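Local coordinates for protein endoglucanase (Humicola insolens, PDB 1DYS) that hydrolyses internal beta-1,4-glucosidic linkages of cellulose as a family 6 glycoside hydrolase, contributing to the breakdown of plant biomass, at residues Q160-Q171 against T202-I213; P79-L88 against V130-A140. All coordinates share one frame; numbering follows the deposited sequence.

Interaction 1 of 2, residues Q160-Q171 against T202-I213; sequences QEAIGYAISQLQ and TILQKAGNNAKI
Gly164 and Ala207 mark the tight centre of a helix-helix packing on the outside of the parallel barrel of this family 6 cellulase. Their CA atoms are 4.0 Å apart, and the axes of helices 160-169 and 202-207 cross at -56° with a closest approach of 7.7 Å. The missing side chain at Gly164 makes this possible: Ala207 CB lies 3.3 Å from Gly164 O, and a CB on the glycine would press against Ala207 N and Lys206 CB. Beside this point Ile203 enters as a knob among Gln160, Ile163, Gly164 and Ile167. Ile167 spreads its two branches: CD1 reaches Ile203 CG2 at 3.7 Å, whereas CG2, set anti to the backbone N, turns to Ala207, Ala211 and Ile213. The side toward solvent is more open. There the exposed Lys206 lays its aliphatic CD and CE across Gln160, whose NE2 bonds Glu199. Past the helix ends, contact passes to the Gln171 amide, which grips the backbone of Lys212 twice. Its OE1 takes Lys212 N from above the carbonyl plane at 2.8 Å, and its NE2 gives to Lys212 O at 2.9 Å and, nearly straight (173°), to Ile167 O.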
# COMPACT_ATOMS: atom_id res chain seq x y z
N GLN A 160 -5.52 20.10 -9.90
CA GLN A 160 -6.18 21.33 -9.43
C GLN A 160 -7.68 21.20 -9.56
O GLN A 160 -8.47 21.56 -8.68
CB GLN A 160 -5.69 22.57 -10.16
CG GLN A 160 -4.23 22.93 -9.92
CD GLN A 160 -3.82 24.12 -10.76
OE1 GLN A 160 -4.54 24.52 -11.69
NE2 GLN A 160 -2.67 24.73 -10.52
N GLU A 161 -8.13 20.62 -10.69
CA GLU A 161 -9.54 20.37 -10.90
C GLU A 161 -10.08 19.37 -9.87
O GLU A 161 -11.18 19.55 -9.35
CB GLU A 161 -9.80 19.84 -12.32
CG GLU A 161 -11.26 19.47 -12.54
CD GLU A 161 -11.59 19.10 -13.97
OE1 GLU A 161 -10.76 19.40 -14.86
OE2 GLU A 161 -12.67 18.52 -14.22
N ALA A 162 -9.29 18.34 -9.54
CA ALA A 162 -9.73 17.38 -8.54
C ALA A 162 -9.95 18.02 -7.17
O ALA A 162 -10.96 17.75 -6.51
CB ALA A 162 -8.74 16.24 -8.34
N ILE A 163 -8.99 18.83 -6.74
CA ILE A 163 -9.10 19.44 -5.41
C ILE A 163 -10.25 20.46 -5.37
O ILE A 163 -11.09 20.54 -4.45
CB ILE A 163 -7.77 20.06 -5.00
CG1 ILE A 163 -6.65 19.02 -4.89
CG2 ILE A 163 -7.99 20.73 -3.63
CD1 ILE A 163 -5.30 19.59 -4.48
N GLY A 164 -10.34 21.24 -6.47
CA GLY A 164 -11.45 22.20 -6.55
C GLY A 164 -12.77 21.47 -6.47
O GLY A 164 -13.73 21.97 -5.89
N TYR A 165 -12.85 20.29 -7.12
CA TYR A 165 -14.05 19.50 -7.08
C TYR A 165 -14.39 19.04 -5.66
O TYR A 165 -15.54 19.14 -5.23
CB TYR A 165 -13.99 18.30 -8.04
CG TYR A 165 -15.27 17.50 -8.02
CD1 TYR A 165 -16.33 17.93 -8.84
CD2 TYR A 165 -15.50 16.38 -7.26
CE1 TYR A 165 -17.53 17.25 -8.83
CE2 TYR A 165 -16.70 15.71 -7.24
CZ TYR A 165 -17.74 16.14 -8.05
OH TYR A 165 -18.94 15.49 -8.08
N ALA A 166 -13.34 18.62 -4.95
CA ALA A 166 -13.58 18.19 -3.56
C ALA A 166 -14.07 19.36 -2.69
O ALA A 166 -15.05 19.13 -1.97
CB ALA A 166 -12.24 17.64 -3.08
N ILE A 167 -13.50 20.55 -2.86
CA ILE A 167 -13.98 21.70 -2.09
C ILE A 167 -15.43 21.97 -2.49
O ILE A 167 -16.27 22.22 -1.63
CB ILE A 167 -13.13 22.95 -2.38
CG1 ILE A 167 -11.68 22.73 -1.89
CG2 ILE A 167 -13.67 24.22 -1.73
CD1 ILE A 167 -10.66 23.73 -2.39
N SER A 168 -15.67 21.97 -3.81
CA SER A 168 -17.04 22.28 -4.28
C SER A 168 -18.08 21.35 -3.69
O SER A 168 -19.25 21.74 -3.51
CB SER A 168 -17.13 22.26 -5.81
OG SER A 168 -17.18 20.99 -6.45
N GLN A 169 -17.76 20.07 -3.47
CA GLN A 169 -18.73 19.13 -2.96
C GLN A 169 -18.90 19.09 -1.44
O GLN A 169 -19.79 18.39 -0.96
CB GLN A 169 -18.35 17.69 -3.37
CG GLN A 169 -18.61 17.44 -4.86
CD GLN A 169 -20.10 17.16 -5.00
OE1 GLN A 169 -20.68 16.28 -4.34
NE2 GLN A 169 -20.75 17.98 -5.81
N LEU A 170 -18.07 19.81 -0.70
CA LEU A 170 -18.07 19.75 0.75
C LEU A 170 -18.37 21.08 1.41
O LEU A 170 -17.74 21.50 2.38
CB LEU A 170 -16.67 19.25 1.21
CG LEU A 170 -16.44 17.79 0.78
CD1 LEU A 170 -14.96 17.42 0.97
CD2 LEU A 170 -17.29 16.80 1.53
N GLN A 171 -19.31 21.84 0.80
CA GLN A 171 -19.70 23.11 1.41
C GLN A 171 -20.92 22.87 2.30
O GLN A 171 -21.98 22.49 1.78
CB GLN A 171 -20.08 24.09 0.31
CG GLN A 171 -19.01 24.52 -0.65
CD GLN A 171 -17.86 25.28 -0.00
OE1 GLN A 171 -18.06 26.36 0.55
NE2 GLN A 171 -16.68 24.71 -0.09
N THR A 202 -5.63 29.81 -7.22
CA THR A 202 -6.04 29.10 -8.43
C THR A 202 -7.00 27.97 -8.13
O THR A 202 -7.99 27.81 -8.84
CB THR A 202 -4.80 28.57 -9.17
OG1 THR A 202 -4.00 29.69 -9.56
CG2 THR A 202 -5.16 27.72 -10.37
N ILE A 203 -6.70 27.15 -7.12
CA ILE A 203 -7.60 26.07 -6.73
C ILE A 203 -8.96 26.55 -6.27
O ILE A 203 -9.97 25.91 -6.58
CB ILE A 203 -6.98 25.20 -5.61
CG1 ILE A 203 -5.89 24.36 -6.29
CG2 ILE A 203 -7.98 24.34 -4.86
CD1 ILE A 203 -4.86 23.81 -5.33
N LEU A 204 -9.02 27.63 -5.50
CA LEU A 204 -10.29 28.16 -5.03
C LEU A 204 -11.13 28.71 -6.18
O LEU A 204 -12.36 28.53 -6.21
CB LEU A 204 -10.05 29.23 -3.96
CG LEU A 204 -9.63 28.63 -2.59
CD1 LEU A 204 -9.33 29.72 -1.59
CD2 LEU A 204 -10.75 27.75 -2.06
N GLN A 205 -10.48 29.34 -7.16
CA GLN A 205 -11.24 29.79 -8.34
C GLN A 205 -11.95 28.61 -9.01
O GLN A 205 -13.12 28.72 -9.35
CB GLN A 205 -10.36 30.47 -9.37
CG GLN A 205 -9.63 31.71 -8.88
CD GLN A 205 -8.71 32.24 -9.97
OE1 GLN A 205 -7.53 32.54 -9.75
NE2 GLN A 205 -9.26 32.35 -11.18
N LYS A 206 -11.25 27.49 -9.18
CA LYS A 206 -11.81 26.29 -9.77
C LYS A 206 -12.91 25.65 -8.95
O LYS A 206 -13.87 25.13 -9.55
CB LYS A 206 -10.69 25.26 -10.04
CG LYS A 206 -9.56 25.91 -10.81
CD LYS A 206 -8.69 24.91 -11.54
CE LYS A 206 -7.42 25.59 -12.05
NZ LYS A 206 -7.75 26.72 -12.97
N ALA A 207 -12.90 25.78 -7.63
CA ALA A 207 -13.97 25.27 -6.78
C ALA A 207 -15.21 26.17 -6.94
O ALA A 207 -16.32 25.73 -6.71
CB ALA A 207 -13.60 25.20 -5.30
N GLY A 208 -14.93 27.41 -7.36
CA GLY A 208 -16.07 28.28 -7.70
C GLY A 208 -16.03 29.58 -6.93
O GLY A 208 -15.18 29.80 -6.08
N ASN A 209 -17.00 30.44 -7.24
CA ASN A 209 -17.12 31.71 -6.57
C ASN A 209 -17.65 31.56 -5.14
O ASN A 209 -17.01 32.14 -4.25
CB ASN A 209 -18.03 32.69 -7.31
CG ASN A 209 -17.57 33.15 -8.67
OD1 ASN A 209 -18.24 34.02 -9.27
ND2 ASN A 209 -16.49 32.61 -9.21
N ASN A 210 -18.70 30.82 -4.87
CA ASN A 210 -19.26 30.73 -3.52
C ASN A 210 -18.54 29.74 -2.61
O ASN A 210 -18.83 29.67 -1.42
CB ASN A 210 -20.76 30.43 -3.54
CG ASN A 210 -21.17 28.99 -3.36
OD1 ASN A 210 -21.10 28.19 -4.30
ND2 ASN A 210 -21.62 28.61 -2.17
N ALA A 211 -17.63 28.97 -3.17
CA ALA A 211 -16.85 27.98 -2.44
C ALA A 211 -15.97 28.61 -1.37
O ALA A 211 -15.36 29.66 -1.60
CB ALA A 211 -15.94 27.27 -3.44
N LYS A 212 -15.91 27.95 -0.21
CA LYS A 212 -14.99 28.49 0.79
C LYS A 212 -14.25 27.33 1.47
O LYS A 212 -14.73 26.20 1.50
CB LYS A 212 -15.58 29.32 1.91
CG LYS A 212 -16.98 29.04 2.38
CD LYS A 212 -17.95 29.83 1.53
CE LYS A 212 -18.42 31.12 2.18
NZ LYS A 212 -19.80 31.43 1.70
N ILE A 213 -13.13 27.72 2.07
CA ILE A 213 -12.41 26.85 2.96
C ILE A 213 -12.21 27.66 4.26
O ILE A 213 -12.27 28.91 4.20
CB ILE A 213 -11.04 26.36 2.46
CG1 ILE A 213 -10.07 27.51 2.22
CG2 ILE A 213 -11.28 25.49 1.21
CD1 ILE A 213 -8.78 27.10 1.51
O HOH W 1 -20.10 27.92 0.43

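Interaction 2 of 2, residues P79-L88 against V130-A140; sequences PIVGLVLYNL and VQFAVILEPDA
Two neighbouring parallel strands of the central barrel, 79-85 and 132-136, end in the loops that carry the active site. Their axes are 4.7 Å apart and inclined by 19°, and six backbone bonds form the ladder, beginning with Val81 N to Gln131 O (3.0 Å) and ending with Glu137 N to Leu85 O (2.8 Å). On the face with Val81, Leu83 and Leu85, Phe132 CD1 meets Val81 CB and Leu83 CD1, each at 3.9 Å, while Val130 CG1 lies over one face of the ring, offset toward its rim; helices 60-74 and 108-126 pack against this side. On the other face Val84 CG1 touches Pro138 CG at 3.6 Å. Beyond the ladder Glu137 bends at chi2 (-68°) and brings its carboxylate back to the opposite loop. Glu137 OE2 receives Asn87 N on its syn side at 2.9 Å, 23° out of the carboxylate plane, and also bonds Tyr112; OE1 takes a weak bond from Leu88 N. With an alanine in place of Glu137, Asn87 N and the Tyr112 hydroxyl would probably lose this carboxylate as partner, and the 86-88 loop be less firmly held. Tyr86, with CD1 3.7 Å from Pro138 CD, hydrogen-bonds Asp92 OD2 through its hydroxyl; Asp92 and Asp139, which follows Pro138, are the probable proton donors. Catalytic residues in loops after the C-terminal ends of parallel strands are typical of the distorted beta/alpha barrel of family 6.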
# COMPACT_ATOMS: atom_id res chain seq x y z
N PRO A 79 -17.90 16.74 20.40
CA PRO A 79 -16.81 16.33 19.53
C PRO A 79 -16.73 17.10 18.24
O PRO A 79 -17.68 17.72 17.76
CB PRO A 79 -17.05 14.83 19.24
CG PRO A 79 -18.54 14.70 19.42
CD PRO A 79 -19.00 15.79 20.35
N ILE A 80 -15.51 17.03 17.68
CA ILE A 80 -15.35 17.45 16.28
C ILE A 80 -14.53 16.31 15.68
O ILE A 80 -13.56 15.88 16.29
CB ILE A 80 -14.78 18.84 16.07
CG1 ILE A 80 -14.66 19.12 14.57
CG2 ILE A 80 -13.46 19.00 16.83
CD1 ILE A 80 -14.36 20.57 14.22
N VAL A 81 -15.03 15.76 14.58
CA VAL A 81 -14.32 14.64 13.94
C VAL A 81 -13.28 15.08 12.92
O VAL A 81 -13.65 15.86 12.05
CB VAL A 81 -15.39 13.82 13.17
CG1 VAL A 81 -14.74 12.69 12.37
CG2 VAL A 81 -16.41 13.28 14.16
N GLY A 82 -12.04 14.63 13.02
CA GLY A 82 -11.04 15.01 12.00
C GLY A 82 -11.00 13.86 10.98
O GLY A 82 -10.82 12.70 11.37
N LEU A 83 -11.10 14.26 9.70
CA LEU A 83 -10.99 13.27 8.60
C LEU A 83 -9.91 13.76 7.63
O LEU A 83 -9.86 14.96 7.35
CB LEU A 83 -12.29 13.13 7.80
CG LEU A 83 -13.48 12.60 8.60
CD1 LEU A 83 -14.71 12.59 7.68
CD2 LEU A 83 -13.19 11.23 9.17
N VAL A 84 -9.14 12.83 7.07
CA VAL A 84 -8.11 13.23 6.08
C VAL A 84 -8.63 12.71 4.72
O VAL A 84 -8.89 11.53 4.62
CB VAL A 84 -6.74 12.59 6.36
CG1 VAL A 84 -5.72 13.23 5.42
CG2 VAL A 84 -6.30 12.86 7.81
N LEU A 85 -8.89 13.64 3.81
CA LEU A 85 -9.39 13.26 2.47
C LEU A 85 -8.11 13.18 1.65
O LEU A 85 -7.45 14.20 1.39
CB LEU A 85 -10.34 14.38 2.01
CG LEU A 85 -11.10 14.09 0.72
CD1 LEU A 85 -12.45 14.79 0.77
CD2 LEU A 85 -10.28 14.52 -0.49
N TYR A 86 -7.74 11.94 1.30
CA TYR A 86 -6.43 11.71 0.70
C TYR A 86 -6.45 10.59 -0.34
O TYR A 86 -6.08 9.47 -0.00
CB TYR A 86 -5.43 11.38 1.83
CG TYR A 86 -4.01 11.08 1.52
CD1 TYR A 86 -3.22 11.91 0.73
CD2 TYR A 86 -3.38 9.93 2.02
CE1 TYR A 86 -1.87 11.67 0.47
CE2 TYR A 86 -2.06 9.65 1.75
CZ TYR A 86 -1.30 10.51 0.98
OH TYR A 86 0.02 10.20 0.73
N ASN A 87 -6.93 10.92 -1.53
CA ASN A 87 -6.90 9.88 -2.60
C ASN A 87 -6.73 10.51 -3.96
O ASN A 87 -7.24 9.99 -5.00
CB ASN A 87 -8.17 9.04 -2.49
CG ASN A 87 -8.01 7.69 -3.18
OD1 ASN A 87 -6.90 7.23 -3.45
ND2 ASN A 87 -9.13 7.05 -3.46
N LEU A 88 -5.97 11.60 -4.05
CA LEU A 88 -5.78 12.27 -5.34
C LEU A 88 -5.21 11.37 -6.40
O LEU A 88 -4.34 10.51 -6.20
CB LEU A 88 -4.74 13.40 -5.09
CG LEU A 88 -4.71 14.57 -6.08
CD1 LEU A 88 -6.02 15.34 -6.03
CD2 LEU A 88 -3.53 15.48 -5.76
N VAL A 130 -23.25 16.20 13.11
CA VAL A 130 -21.84 16.07 13.50
C VAL A 130 -20.97 17.17 12.92
O VAL A 130 -21.09 17.53 11.75
CB VAL A 130 -21.38 14.68 13.01
CG1 VAL A 130 -19.90 14.43 13.30
CG2 VAL A 130 -22.23 13.59 13.66
N GLN A 131 -20.02 17.67 13.74
CA GLN A 131 -19.11 18.66 13.17
C GLN A 131 -17.86 17.98 12.59
O GLN A 131 -17.33 17.12 13.31
CB GLN A 131 -18.66 19.68 14.26
CG GLN A 131 -19.90 20.48 14.71
CD GLN A 131 -20.32 21.55 13.72
OE1 GLN A 131 -19.50 22.25 13.12
NE2 GLN A 131 -21.63 21.66 13.51
N PHE A 132 -17.41 18.40 11.42
CA PHE A 132 -16.24 17.78 10.81
C PHE A 132 -15.16 18.79 10.46
O PHE A 132 -15.44 19.89 9.96
CB PHE A 132 -16.64 17.11 9.47
CG PHE A 132 -17.60 15.96 9.57
CD1 PHE A 132 -17.21 14.66 9.84
CD2 PHE A 132 -18.97 16.21 9.49
CE1 PHE A 132 -18.13 13.65 9.95
CE2 PHE A 132 -19.90 15.20 9.64
CZ PHE A 132 -19.49 13.89 9.84
N ALA A 133 -13.92 18.39 10.72
CA ALA A 133 -12.77 19.12 10.22
C ALA A 133 -12.08 18.20 9.18
O ALA A 133 -11.69 17.10 9.55
CB ALA A 133 -11.69 19.43 11.24
N VAL A 134 -12.10 18.66 7.94
CA VAL A 134 -11.56 17.78 6.89
C VAL A 134 -10.30 18.41 6.35
O VAL A 134 -10.25 19.51 5.83
CB VAL A 134 -12.57 17.59 5.73
CG1 VAL A 134 -11.96 16.76 4.61
CG2 VAL A 134 -13.86 16.97 6.26
N ILE A 135 -9.19 17.66 6.40
CA ILE A 135 -7.94 18.03 5.84
C ILE A 135 -7.94 17.52 4.40
O ILE A 135 -8.17 16.34 4.14
CB ILE A 135 -6.75 17.49 6.63
CG1 ILE A 135 -6.68 18.32 7.93
CG2 ILE A 135 -5.48 17.55 5.79
CD1 ILE A 135 -5.50 17.93 8.83
N LEU A 136 -7.69 18.48 3.51
CA LEU A 136 -7.73 18.11 2.12
C LEU A 136 -6.35 17.90 1.53
O LEU A 136 -5.51 18.76 1.34
CB LEU A 136 -8.40 19.19 1.26
CG LEU A 136 -9.81 19.57 1.67
CD1 LEU A 136 -10.12 20.93 1.06
CD2 LEU A 136 -10.79 18.49 1.24
N GLU A 137 -6.16 16.66 1.08
CA GLU A 137 -5.04 16.16 0.32
C GLU A 137 -3.65 16.62 0.70
O GLU A 137 -2.95 17.47 0.11
CB GLU A 137 -5.29 16.52 -1.18
CG GLU A 137 -6.52 15.85 -1.78
CD GLU A 137 -6.39 14.32 -1.93
OE1 GLU A 137 -5.27 13.80 -1.80
OE2 GLU A 137 -7.41 13.72 -2.27
N PRO A 138 -3.14 16.04 1.77
CA PRO A 138 -1.81 16.27 2.30
C PRO A 138 -0.77 16.24 1.18
O PRO A 138 -0.71 15.43 0.27
CB PRO A 138 -1.55 15.14 3.30
CG PRO A 138 -2.98 14.87 3.77
CD PRO A 138 -3.88 15.01 2.55
N ASP A 139 0.11 17.24 1.20
CA ASP A 139 1.22 17.53 0.34
C ASP A 139 0.85 17.84 -1.10
O ASP A 139 1.79 17.96 -1.88
CB ASP A 139 2.32 16.43 0.37
CG ASP A 139 2.95 16.39 1.74
OD1 ASP A 139 2.94 17.47 2.41
OD2 ASP A 139 3.49 15.33 2.16
N ALA A 140 -0.43 17.86 -1.50
CA ALA A 140 -0.73 18.07 -2.93
C ALA A 140 -0.20 19.44 -3.35
O ALA A 140 0.42 19.52 -4.39
CB ALA A 140 -2.22 17.96 -3.20
O HOH W 2 -20.04 16.59 16.54

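In the fold
Along the chain interaction 2 closes before interaction 1 opens; their centres lie 15 Å apart. Interaction 2 belongs to the parallel sheet, its centre about 8 Å from that of the chain, and interaction 1 to the outer layer where helices 150-169 and 190-207 meet, its centre about 19 Å out. Helix 150-169 and the residue after it join the two layers: Leu170 CD1 is 3.6 Å from Leu85 CD1, Ile163 CD1 3.7 Å from Ala140 CB and Ile167 CG1 3.8 Å from Leu136 CD1. Strand 175-180, paired with 132-136, packs against interaction 1. Helix 150-169 thus backs the strand ends leading into the catalytic loops, the nearest side-chain atoms of Ile163 and Asp139 about 10 Å apart.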